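Long-range contacts in type IV pilus assembly protein PilF (Pseudomonas aeruginosa, PDB 2HO1), which drives outer-membrane localization of the secretin PilQ and its assembly into dodecamers, and is thereby essential to the type IV pilus and twitching motility: residues Ala39-Gly44 with Arg61-Ile66; Gln55-Leu60 with Val79-Glu84; Asn109-Phe114 with Tyr125-Glu130; Val143-Gly148 with Glu162-Ser167. One frame throughout, in Å; residues are numbered along the deposited sequence. Where two conformers were deposited one is given.

From the N terminus, contact 1 closes the first helical hairpin, bringing helix 57-66 back against helix 33-49. Contact 2 opens before contact 1 has closed: its segment 55-60 precedes 61-66 on the same helix, and its partner 79-84 lies on helix 71-83, so the two contacts cross and touch through P59 and A56. Contacts 3 and 4 follow in series, each closing a short helical hairpin, 105-117 with 121-131 and 140-153 with 157-170. They meet through the pairs N109 with N146 and Y125 with Y163. Between contacts 2 and 3, Q82 packs on F114, and both contact 3 and contact 4 touch the second subunit.

Contact 1 (Ala39-Gly44 with Arg61-Ile66); sequences AYIQLG and RKALEI
The backbone oxygen of K62, whose side chain lies against Y40, accepts one backbone bond within its own helix, from I66 N to K62 O at 3.1 Å, and a weak one from E65 N. This holds K62 and I66 one turn apart, and both reach the same tyrosine across the contact. K62 lies over one face of the ring, with its CB nearly above the centre, 3.9 Å from the Y40 centroid and only 8° off the normal, a CH-pi contact. The lysine chain is extended beyond CG (chi2 -177°), which carries its methylenes outward across the same face until K62 CD rests 3.5 Å from Y40 CE1, close to the hydroxyl end of the ring. I66 comes in differently: its CD1 sits at the ring edge, near the ring plane, 4.1 Å from Y40 CE2. Deeper between the helices, A63 offers a single methyl to two residues. A63 CB touches Y40 CB at 3.9 Å and I41 CG1 at 3.7 Å, and the small residue goes with a CA separation of 5.5 Å between Y40 and A63. No hydrogen bond joins the segments, so the pairing rests on these apolar and CH-pi contacts. The axes run antiparallel at 158°, the helical hairpin expected of a tetratricopeptide repeat, in the part of the chain assigned to TPR 1. Helix 71-83 packs beside the pair, where its A73 meets I41 and L64, while I66 also leans back on A36 and R37 of helix 33-49.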
# COMPACT_ATOMS: atom_id res chain seq x y z
N ALA A 39 20.81 24.72 5.46
CA ALA A 39 21.19 25.72 4.47
C ALA A 39 21.99 25.05 3.32
O ALA A 39 21.70 25.26 2.14
CB ALA A 39 22.04 26.81 5.15
N TYR A 40 22.99 24.27 3.69
CA TYR A 40 23.81 23.53 2.73
C TYR A 40 22.97 22.58 1.89
O TYR A 40 23.18 22.44 0.66
CB TYR A 40 24.89 22.74 3.46
CG TYR A 40 26.05 23.59 3.87
CD1 TYR A 40 26.67 24.41 2.95
CD2 TYR A 40 26.51 23.60 5.19
CE1 TYR A 40 27.72 25.23 3.31
CE2 TYR A 40 27.56 24.41 5.57
CZ TYR A 40 28.16 25.23 4.63
OH TYR A 40 29.20 26.06 4.98
N ILE A 41 21.99 21.92 2.54
CA ILE A 41 21.12 21.01 1.79
C ILE A 41 20.34 21.83 0.76
O ILE A 41 20.16 21.40 -0.39
CB ILE A 41 20.16 20.24 2.73
CG1 ILE A 41 20.97 19.25 3.57
CG2 ILE A 41 19.09 19.50 1.92
CD1 ILE A 41 20.22 18.69 4.74
N GLN A 42 19.90 23.04 1.14
CA GLN A 42 19.15 23.86 0.19
C GLN A 42 20.04 24.32 -0.96
O GLN A 42 19.60 24.37 -2.11
CB GLN A 42 18.57 25.10 0.88
CG GLN A 42 17.42 24.83 1.84
CD GLN A 42 16.24 24.20 1.14
OE1 GLN A 42 15.62 24.81 0.27
NE2 GLN A 42 15.92 22.97 1.51
N LEU A 43 21.29 24.67 -0.64
CA LEU A 43 22.25 25.13 -1.63
C LEU A 43 22.46 24.00 -2.64
O LEU A 43 22.43 24.21 -3.84
CB LEU A 43 23.57 25.50 -0.95
CG LEU A 43 24.66 26.08 -1.87
CD1 LEU A 43 24.12 27.20 -2.75
CD2 LEU A 43 25.80 26.59 -1.02
N GLY A 44 22.68 22.79 -2.11
CA GLY A 44 22.84 21.60 -2.94
C GLY A 44 21.66 21.38 -3.87
O GLY A 44 21.83 21.20 -5.08
N ARG A 61 28.14 17.48 0.89
CA ARG A 61 29.08 16.76 1.75
C ARG A 61 29.27 17.58 3.02
O ARG A 61 29.49 17.01 4.09
CB ARG A 61 30.43 16.55 1.07
CG ARG A 61 30.36 15.99 -0.33
CD ARG A 61 30.36 14.46 -0.46
NE ARG A 61 30.66 14.14 -1.87
CZ ARG A 61 30.61 12.94 -2.43
NH1 ARG A 61 30.23 11.87 -1.75
NH2 ARG A 61 30.93 12.82 -3.72
N LYS A 62 29.18 18.91 2.91
CA LYS A 62 29.33 19.76 4.09
C LYS A 62 28.18 19.46 5.03
O LYS A 62 28.37 19.28 6.23
CB LYS A 62 29.32 21.25 3.72
CG LYS A 62 30.58 21.72 3.01
CD LYS A 62 30.54 23.24 2.75
CE LYS A 62 31.76 23.69 1.93
NZ LYS A 62 31.66 25.14 1.53
N ALA A 63 26.97 19.41 4.49
CA ALA A 63 25.81 19.08 5.32
C ALA A 63 26.06 17.76 6.04
O ALA A 63 25.80 17.63 7.24
CB ALA A 63 24.58 18.97 4.48
N LEU A 64 26.58 16.78 5.30
CA LEU A 64 26.86 15.47 5.87
C LEU A 64 28.03 15.46 6.87
O LEU A 64 28.06 14.63 7.77
CB LEU A 64 27.09 14.44 4.75
CG LEU A 64 25.78 14.00 4.06
CD1 LEU A 64 26.09 13.18 2.80
CD2 LEU A 64 24.92 13.21 5.05
N GLU A 65 29.00 16.37 6.71
CA GLU A 65 30.12 16.42 7.64
C GLU A 65 29.59 16.93 9.00
O GLU A 65 30.10 16.55 10.05
CB GLU A 65 31.22 17.33 7.11
N ILE A 66 28.58 17.79 8.95
CA ILE A 66 27.91 18.33 10.12
C ILE A 66 26.96 17.31 10.72
O ILE A 66 26.83 17.22 11.94
CB ILE A 66 27.11 19.59 9.77
CG1 ILE A 66 28.03 20.80 9.63
CG2 ILE A 66 26.03 19.84 10.80
CD1 ILE A 66 27.40 21.96 8.91

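Contact 2 (Gln55-Leu60 with Val79-Glu84); sequences QAKVPL and VVFQTE
K57 stretches along the C-terminal end of helix 71-83, passing V80 and ending among V80, F81 and E84. From CB its chain leaves with CG anti to the carbonyl carbon (chi1 -67°) and then stays extended to the amine. CG passes V80 first, with K57 CG 3.9 Å from V80 CG1. CD carries the chain onward, and K57 CE reaches a three-way junction of V80 CG1, F81 CE1 and E84 OE1, 3.8 Å from the ring carbon F81 CE1, and meets the phenylalanine ring obliquely. At the tip, K57 NZ forms a rather long salt bridge to E84 OE1, 3.6 Å, coming from the opposite direction to the glutamate. A second, weak ion pair links the lysine to E54, whose carboxylate lies close to that of E84; the amine probably eases the repulsion between them. Helices 57-66 and 71-83 are consecutive members of the TPR superhelix, in which each helix packs against its chain neighbours, and E84 is the first residue beyond the end of the second. On the inner side of the lysine, V80 pushes its other methyl between two residues: V80 CG2 lies 3.7 Å from A56 CB and 3.8 Å from L60 CD1, the leucine reaching it tip to tip. L60 also touches A76, whereas F81 turns onward to helix 87-100, packing on L89, A90 and E93.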
# COMPACT_ATOMS: atom_id res chain seq x y z
N GLN A 55 28.22 20.02 -9.21
CA GLN A 55 28.50 21.05 -8.19
C GLN A 55 27.72 20.88 -6.89
O GLN A 55 28.13 21.37 -5.85
CB GLN A 55 28.20 22.45 -8.71
CG GLN A 55 29.20 22.99 -9.69
CD GLN A 55 28.61 24.13 -10.52
OE1 GLN A 55 28.22 25.17 -9.97
NE2 GLN A 55 28.52 23.92 -11.84
N ALA A 56 26.56 20.23 -6.99
CA ALA A 56 25.68 19.98 -5.86
C ALA A 56 26.36 19.19 -4.74
O ALA A 56 26.00 19.32 -3.58
CB ALA A 56 24.42 19.23 -6.35
N LYS A 57 27.35 18.37 -5.09
CA LYS A 57 28.06 17.56 -4.09
C LYS A 57 28.81 18.30 -2.99
O LYS A 57 28.82 17.84 -1.83
CB LYS A 57 29.05 16.61 -4.78
CG LYS A 57 28.43 15.52 -5.64
CD LYS A 57 29.55 14.76 -6.35
CE LYS A 57 29.06 13.60 -7.19
NZ LYS A 57 30.23 12.94 -7.88
N VAL A 58 29.46 19.41 -3.33
CA VAL A 58 30.23 20.18 -2.34
C VAL A 58 29.39 20.53 -1.12
O VAL A 58 29.72 20.13 -0.01
CB VAL A 58 30.83 21.48 -2.96
CG1 VAL A 58 31.59 22.28 -1.89
CG2 VAL A 58 31.75 21.12 -4.13
N PRO A 59 28.30 21.29 -1.33
CA PRO A 59 27.38 21.69 -0.25
C PRO A 59 26.83 20.47 0.50
O PRO A 59 26.75 20.46 1.74
CB PRO A 59 26.26 22.42 -0.99
CG PRO A 59 26.89 22.91 -2.25
CD PRO A 59 27.86 21.82 -2.63
N LEU A 60 26.44 19.44 -0.24
CA LEU A 60 25.86 18.26 0.39
C LEU A 60 26.87 17.49 1.26
O LEU A 60 26.50 16.92 2.28
CB LEU A 60 25.21 17.35 -0.67
CG LEU A 60 24.07 18.02 -1.46
CD1 LEU A 60 23.60 17.09 -2.55
CD2 LEU A 60 22.89 18.39 -0.53
N VAL A 79 19.89 11.76 -5.48
CA VAL A 79 19.43 12.19 -6.79
C VAL A 79 20.60 12.76 -7.59
O VAL A 79 20.54 12.80 -8.82
CB VAL A 79 18.28 13.22 -6.70
CG1 VAL A 79 17.23 12.76 -5.68
CG2 VAL A 79 18.83 14.57 -6.36
N VAL A 80 21.65 13.21 -6.91
CA VAL A 80 22.82 13.73 -7.63
C VAL A 80 23.34 12.50 -8.40
O VAL A 80 23.48 12.56 -9.61
CB VAL A 80 23.95 14.25 -6.72
CG1 VAL A 80 25.24 14.42 -7.56
CG2 VAL A 80 23.57 15.61 -6.08
N PHE A 81 23.59 11.40 -7.70
CA PHE A 81 24.10 10.18 -8.33
C PHE A 81 23.15 9.59 -9.38
O PHE A 81 23.59 9.12 -10.42
CB PHE A 81 24.39 9.12 -7.26
CG PHE A 81 25.57 9.43 -6.39
CD1 PHE A 81 26.76 9.86 -6.95
CD2 PHE A 81 25.49 9.29 -5.02
CE1 PHE A 81 27.85 10.15 -6.15
CE2 PHE A 81 26.57 9.58 -4.22
CZ PHE A 81 27.75 10.01 -4.78
N GLN A 82 21.86 9.59 -9.06
CA GLN A 82 20.84 9.07 -9.95
C GLN A 82 20.90 9.86 -11.24
O GLN A 82 20.82 9.31 -12.32
CB GLN A 82 19.46 9.23 -9.28
CG GLN A 82 18.23 9.07 -10.16
CD GLN A 82 16.94 9.18 -9.34
OE1 GLN A 82 16.97 9.56 -8.15
NE2 GLN A 82 15.81 8.86 -9.95
N THR A 83 21.03 11.17 -11.11
CA THR A 83 21.12 12.05 -12.27
C THR A 83 22.41 11.74 -13.09
O THR A 83 22.40 11.83 -14.32
CB THR A 83 21.13 13.53 -11.81
OG1 THR A 83 19.96 13.79 -11.02
CG2 THR A 83 21.16 14.48 -13.04
N GLU A 84 23.50 11.40 -12.42
CA GLU A 84 24.75 11.06 -13.12
C GLU A 84 24.84 9.59 -13.57
O GLU A 84 25.92 9.12 -13.90
CB GLU A 84 25.96 11.30 -12.24
CG GLU A 84 26.10 12.70 -11.76
CD GLU A 84 27.33 12.87 -10.90
OE1 GLU A 84 27.75 11.89 -10.24
OE2 GLU A 84 27.86 13.99 -10.89

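Contact 3 (Asn109-Phe114 with Tyr125-Glu130); sequences NNYGGF and YQRLLE
G112 and L128 meet where the packing is tight. Having no side chain, G112 lets the other helix come close: its CA lies 4.2 Å from L128 CG, and the CA atoms of G112 and R127 are 5.5 Å apart. One turn earlier, N109 OD1 sits 3.3 Å from L128 CD2. That buried oxygen takes its hydrogen bond from N146 ND2 of helix 140-153, so the leucine methyl packs beside an amide already engaged. The other side is looser and wetter. R127, bent at chi2 (-63°), crosses the Y111 ring obliquely, its guanidinium plane 46° from the ring, with R127 NE 3.6 Å from Y111 CE2. A water joins the two: it accepts from R127 NE at 3.2 Å, lying in the guanidinium plane at its edge, and donates to Y111 OH at 3.1 Å. The tyrosine hydroxyl is further tied to D91, which probably helps to hold the ring beside the arginine. The axes run 8.2 Å apart and antiparallel, at 160°. A glycine at the close approach of two such helices, here in the part assigned to TPR 3, is a hallmark of the tetratricopeptide hairpin.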
# COMPACT_ATOMS: atom_id res chain seq x y z
N ASN A 109 9.20 7.90 -1.94
CA ASN A 109 8.67 8.08 -3.28
C ASN A 109 9.78 8.33 -4.30
O ASN A 109 9.73 7.78 -5.38
CB ASN A 109 7.63 9.22 -3.31
CG ASN A 109 7.01 9.40 -4.69
OD1 ASN A 109 6.46 8.46 -5.27
ND2 ASN A 109 7.10 10.59 -5.22
N ASN A 110 10.78 9.14 -3.94
CA ASN A 110 11.90 9.39 -4.84
C ASN A 110 12.65 8.06 -5.10
O ASN A 110 13.05 7.77 -6.23
CB ASN A 110 12.87 10.39 -4.22
CG ASN A 110 12.32 11.84 -4.22
OD1 ASN A 110 11.38 12.14 -4.93
ND2 ASN A 110 12.93 12.71 -3.44
N TYR A 111 12.86 7.26 -4.05
CA TYR A 111 13.54 5.99 -4.20
C TYR A 111 12.72 5.01 -5.07
O TYR A 111 13.27 4.35 -5.98
CB TYR A 111 13.88 5.40 -2.82
CG TYR A 111 14.72 4.11 -2.82
CD1 TYR A 111 15.66 3.85 -3.84
CD2 TYR A 111 14.63 3.20 -1.76
CE1 TYR A 111 16.47 2.70 -3.79
CE2 TYR A 111 15.45 2.06 -1.70
CZ TYR A 111 16.36 1.82 -2.72
OH TYR A 111 17.10 0.64 -2.69
N GLY A 112 11.42 4.91 -4.81
CA GLY A 112 10.60 4.03 -5.63
C GLY A 112 10.59 4.46 -7.09
O GLY A 112 10.49 3.61 -8.03
N GLY A 113 10.68 5.78 -7.29
CA GLY A 113 10.73 6.31 -8.65
C GLY A 113 12.05 5.83 -9.28
O GLY A 113 12.11 5.42 -10.45
N PHE A 114 13.12 5.88 -8.49
CA PHE A 114 14.46 5.44 -8.93
C PHE A 114 14.38 3.95 -9.28
O PHE A 114 14.81 3.52 -10.37
CB PHE A 114 15.48 5.66 -7.80
CG PHE A 114 16.81 4.95 -8.03
CD1 PHE A 114 17.68 5.37 -9.04
CD2 PHE A 114 17.16 3.85 -7.25
CE1 PHE A 114 18.89 4.69 -9.28
CE2 PHE A 114 18.36 3.17 -7.47
CZ PHE A 114 19.23 3.59 -8.49
N TYR A 125 7.49 -1.06 -6.14
CA TYR A 125 6.13 -1.26 -5.63
C TYR A 125 6.11 -1.26 -4.10
O TYR A 125 5.33 -0.53 -3.48
CB TYR A 125 5.55 -2.58 -6.16
CG TYR A 125 4.03 -2.67 -6.07
CD1 TYR A 125 3.21 -1.85 -6.86
CD2 TYR A 125 3.42 -3.59 -5.20
CE1 TYR A 125 1.83 -1.94 -6.78
CE2 TYR A 125 2.01 -3.69 -5.12
CZ TYR A 125 1.24 -2.85 -5.92
OH TYR A 125 -0.12 -2.92 -5.85
N GLN A 126 7.00 -2.05 -3.49
CA GLN A 126 7.09 -2.12 -2.05
C GLN A 126 7.37 -0.77 -1.38
O GLN A 126 6.71 -0.42 -0.37
CB GLN A 126 8.17 -3.14 -1.64
CG GLN A 126 7.79 -4.59 -2.00
CD GLN A 126 8.95 -5.59 -1.83
OE1 GLN A 126 10.13 -5.24 -1.99
NE2 GLN A 126 8.61 -6.86 -1.53
N ARG A 127 8.34 -0.01 -1.90
CA ARG A 127 8.68 1.29 -1.31
C ARG A 127 7.54 2.26 -1.48
O ARG A 127 7.25 3.02 -0.58
CB ARG A 127 9.97 1.87 -1.91
CG ARG A 127 11.19 1.02 -1.72
CD ARG A 127 11.54 0.85 -0.25
NE ARG A 127 12.85 0.21 -0.05
CZ ARG A 127 13.44 0.13 1.14
NH1 ARG A 127 12.85 0.64 2.21
NH2 ARG A 127 14.62 -0.48 1.29
N LEU A 128 6.88 2.21 -2.64
CA LEU A 128 5.75 3.08 -2.91
C LEU A 128 4.54 2.75 -2.01
O LEU A 128 3.84 3.66 -1.57
CB LEU A 128 5.38 3.01 -4.39
CG LEU A 128 6.46 3.61 -5.29
CD1 LEU A 128 6.18 3.21 -6.75
CD2 LEU A 128 6.51 5.15 -5.12
N LEU A 129 4.31 1.47 -1.74
CA LEU A 129 3.21 1.07 -0.86
C LEU A 129 3.46 1.66 0.54
O LEU A 129 2.53 2.09 1.22
CB LEU A 129 3.13 -0.46 -0.74
CG LEU A 129 2.49 -1.22 -1.89
CD1 LEU A 129 2.43 -2.71 -1.57
CD2 LEU A 129 1.09 -0.68 -2.12
N GLU A 130 4.72 1.69 0.97
CA GLU A 130 5.00 2.25 2.28
C GLU A 130 4.81 3.78 2.22
O GLU A 130 4.28 4.40 3.14
CB GLU A 130 6.41 1.87 2.75
CG GLU A 130 6.84 2.55 4.05
CD GLU A 130 6.07 2.06 5.30
OE1 GLU A 130 6.22 0.87 5.69
OE2 GLU A 130 5.33 2.90 5.89
O HOH W 1 14.71 -1.28 -2.14

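Contact 4 (Val143-Gly148 with Glu162-Ser167); sequences VFENLG and EYFEKS
The rings of F144, Y163 and F164 line the seam between the helices, each with a CH-pi contact on one face, from K166 CB, L147 CB and G148 CA respectively. K166 CB lies 4.0 Å from the F144 centroid and offset toward the rim, while the edge of that ring meets Y163 CD1. On Y163 the cover is centred, with L147 CB 3.6 Å from the ring centroid. F164 turns one face to G148, whose CA stands 4.0 Å from the F164 centroid, offset toward the rim, and E145 O approaches F164 CE1 obliquely at 3.5 Å. The absence of a side chain on G148 leaves room for the F164 ring; its CA also lies 4.8 Å from that of Y163. Such an antiparallel pair, here at 164° with axes 7.5 Å apart, is the helical hairpin of a tetratricopeptide repeat, assigned to TPR 4. At the other end S167 CB packs 3.9 Å from F144 CB, and its OG, anti to the backbone N (chi1 -171°), bonds to S141 O. Y163 OH shares a hydrogen bond with Y125 OH of helix 121-131. Past the ring it covers, K166 bends at chi4, and its NZ leads away to Q133 O of the second subunit.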
# COMPACT_ATOMS: atom_id res chain seq x y z
N VAL A 143 2.90 9.61 -5.56
CA VAL A 143 3.11 8.27 -5.09
C VAL A 143 2.14 7.33 -5.81
O VAL A 143 2.54 6.25 -6.26
CB VAL A 143 2.88 8.17 -3.56
CG1 VAL A 143 2.90 6.74 -3.13
CG2 VAL A 143 3.93 9.00 -2.84
N PHE A 144 0.87 7.72 -5.93
CA PHE A 144 -0.10 6.89 -6.61
C PHE A 144 0.13 6.83 -8.11
O PHE A 144 -0.20 5.82 -8.77
CB PHE A 144 -1.53 7.36 -6.33
CG PHE A 144 -2.01 7.00 -4.96
CD1 PHE A 144 -2.02 5.66 -4.55
CD2 PHE A 144 -2.42 7.97 -4.06
CE1 PHE A 144 -2.42 5.31 -3.28
CE2 PHE A 144 -2.82 7.60 -2.78
CZ PHE A 144 -2.82 6.26 -2.40
N GLU A 145 0.64 7.91 -8.69
CA GLU A 145 0.97 7.86 -10.10
C GLU A 145 2.05 6.76 -10.27
O GLU A 145 1.96 5.93 -11.17
CB GLU A 145 1.55 9.19 -10.58
CG GLU A 145 2.03 9.11 -12.03
CD GLU A 145 2.64 10.40 -12.53
OE1 GLU A 145 3.44 11.03 -11.79
OE2 GLU A 145 2.32 10.79 -13.68
N ASN A 146 3.06 6.77 -9.42
CA ASN A 146 4.14 5.79 -9.50
C ASN A 146 3.66 4.35 -9.31
O ASN A 146 4.15 3.45 -9.98
CB ASN A 146 5.26 6.12 -8.51
CG ASN A 146 6.10 7.29 -8.99
OD1 ASN A 146 6.18 7.54 -10.19
ND2 ASN A 146 6.73 8.00 -8.06
N LEU A 147 2.70 4.15 -8.43
CA LEU A 147 2.14 2.82 -8.20
C LEU A 147 1.45 2.39 -9.49
O LEU A 147 1.51 1.22 -9.88
CB LEU A 147 1.15 2.87 -7.03
CG LEU A 147 1.85 2.86 -5.66
CD1 LEU A 147 0.84 3.19 -4.53
CD2 LEU A 147 2.49 1.49 -5.40
N GLY A 148 0.79 3.33 -10.16
CA GLY A 148 0.15 3.01 -11.43
C GLY A 148 1.15 2.67 -12.54
O GLY A 148 0.98 1.70 -13.27
N GLU A 162 -6.72 1.79 -11.30
CA GLU A 162 -7.17 2.19 -9.97
C GLU A 162 -6.16 3.13 -9.30
O GLU A 162 -6.55 4.09 -8.65
CB GLU A 162 -7.47 0.96 -9.08
CG GLU A 162 -8.71 0.22 -9.57
CD GLU A 162 -9.24 -0.86 -8.62
OE1 GLU A 162 -9.30 -0.65 -7.38
OE2 GLU A 162 -9.63 -1.93 -9.14
N TYR A 163 -4.87 2.88 -9.49
CA TYR A 163 -3.88 3.76 -8.90
C TYR A 163 -3.94 5.12 -9.58
O TYR A 163 -3.91 6.14 -8.90
CB TYR A 163 -2.48 3.15 -8.99
CG TYR A 163 -2.22 2.08 -7.92
CD1 TYR A 163 -2.46 2.36 -6.56
CD2 TYR A 163 -1.72 0.82 -8.26
CE1 TYR A 163 -2.20 1.39 -5.56
CE2 TYR A 163 -1.46 -0.13 -7.29
CZ TYR A 163 -1.69 0.15 -5.95
OH TYR A 163 -1.38 -0.79 -5.02
N PHE A 164 -4.04 5.14 -10.90
CA PHE A 164 -4.14 6.40 -11.62
C PHE A 164 -5.37 7.22 -11.18
O PHE A 164 -5.28 8.44 -11.04
CB PHE A 164 -4.14 6.17 -13.14
CG PHE A 164 -2.80 5.71 -13.68
CD1 PHE A 164 -1.62 6.28 -13.21
CD2 PHE A 164 -2.73 4.71 -14.65
CE1 PHE A 164 -0.39 5.85 -13.70
CE2 PHE A 164 -1.52 4.28 -15.14
CZ PHE A 164 -0.35 4.85 -14.68
N GLU A 165 -6.50 6.56 -10.96
CA GLU A 165 -7.68 7.27 -10.50
C GLU A 165 -7.45 7.88 -9.12
O GLU A 165 -7.93 9.00 -8.84
CB GLU A 165 -8.90 6.34 -10.47
CG GLU A 165 -9.47 6.07 -11.85
CD GLU A 165 -10.43 4.88 -11.89
OE1 GLU A 165 -10.46 4.10 -10.92
OE2 GLU A 165 -11.13 4.72 -12.92
N LYS A 166 -6.74 7.17 -8.23
CA LYS A 166 -6.46 7.73 -6.91
C LYS A 166 -5.60 8.99 -7.06
O LYS A 166 -5.81 10.00 -6.35
CB LYS A 166 -5.74 6.71 -5.99
CG LYS A 166 -6.56 5.46 -5.62
CD LYS A 166 -5.81 4.60 -4.61
CE LYS A 166 -6.28 3.16 -4.65
NZ LYS A 166 -7.73 2.95 -4.29
N SER A 167 -4.63 8.94 -7.96
CA SER A 167 -3.75 10.09 -8.19
C SER A 167 -4.56 11.32 -8.68
O SER A 167 -4.35 12.44 -8.21
CB SER A 167 -2.68 9.74 -9.23
OG SER A 167 -1.69 10.74 -9.33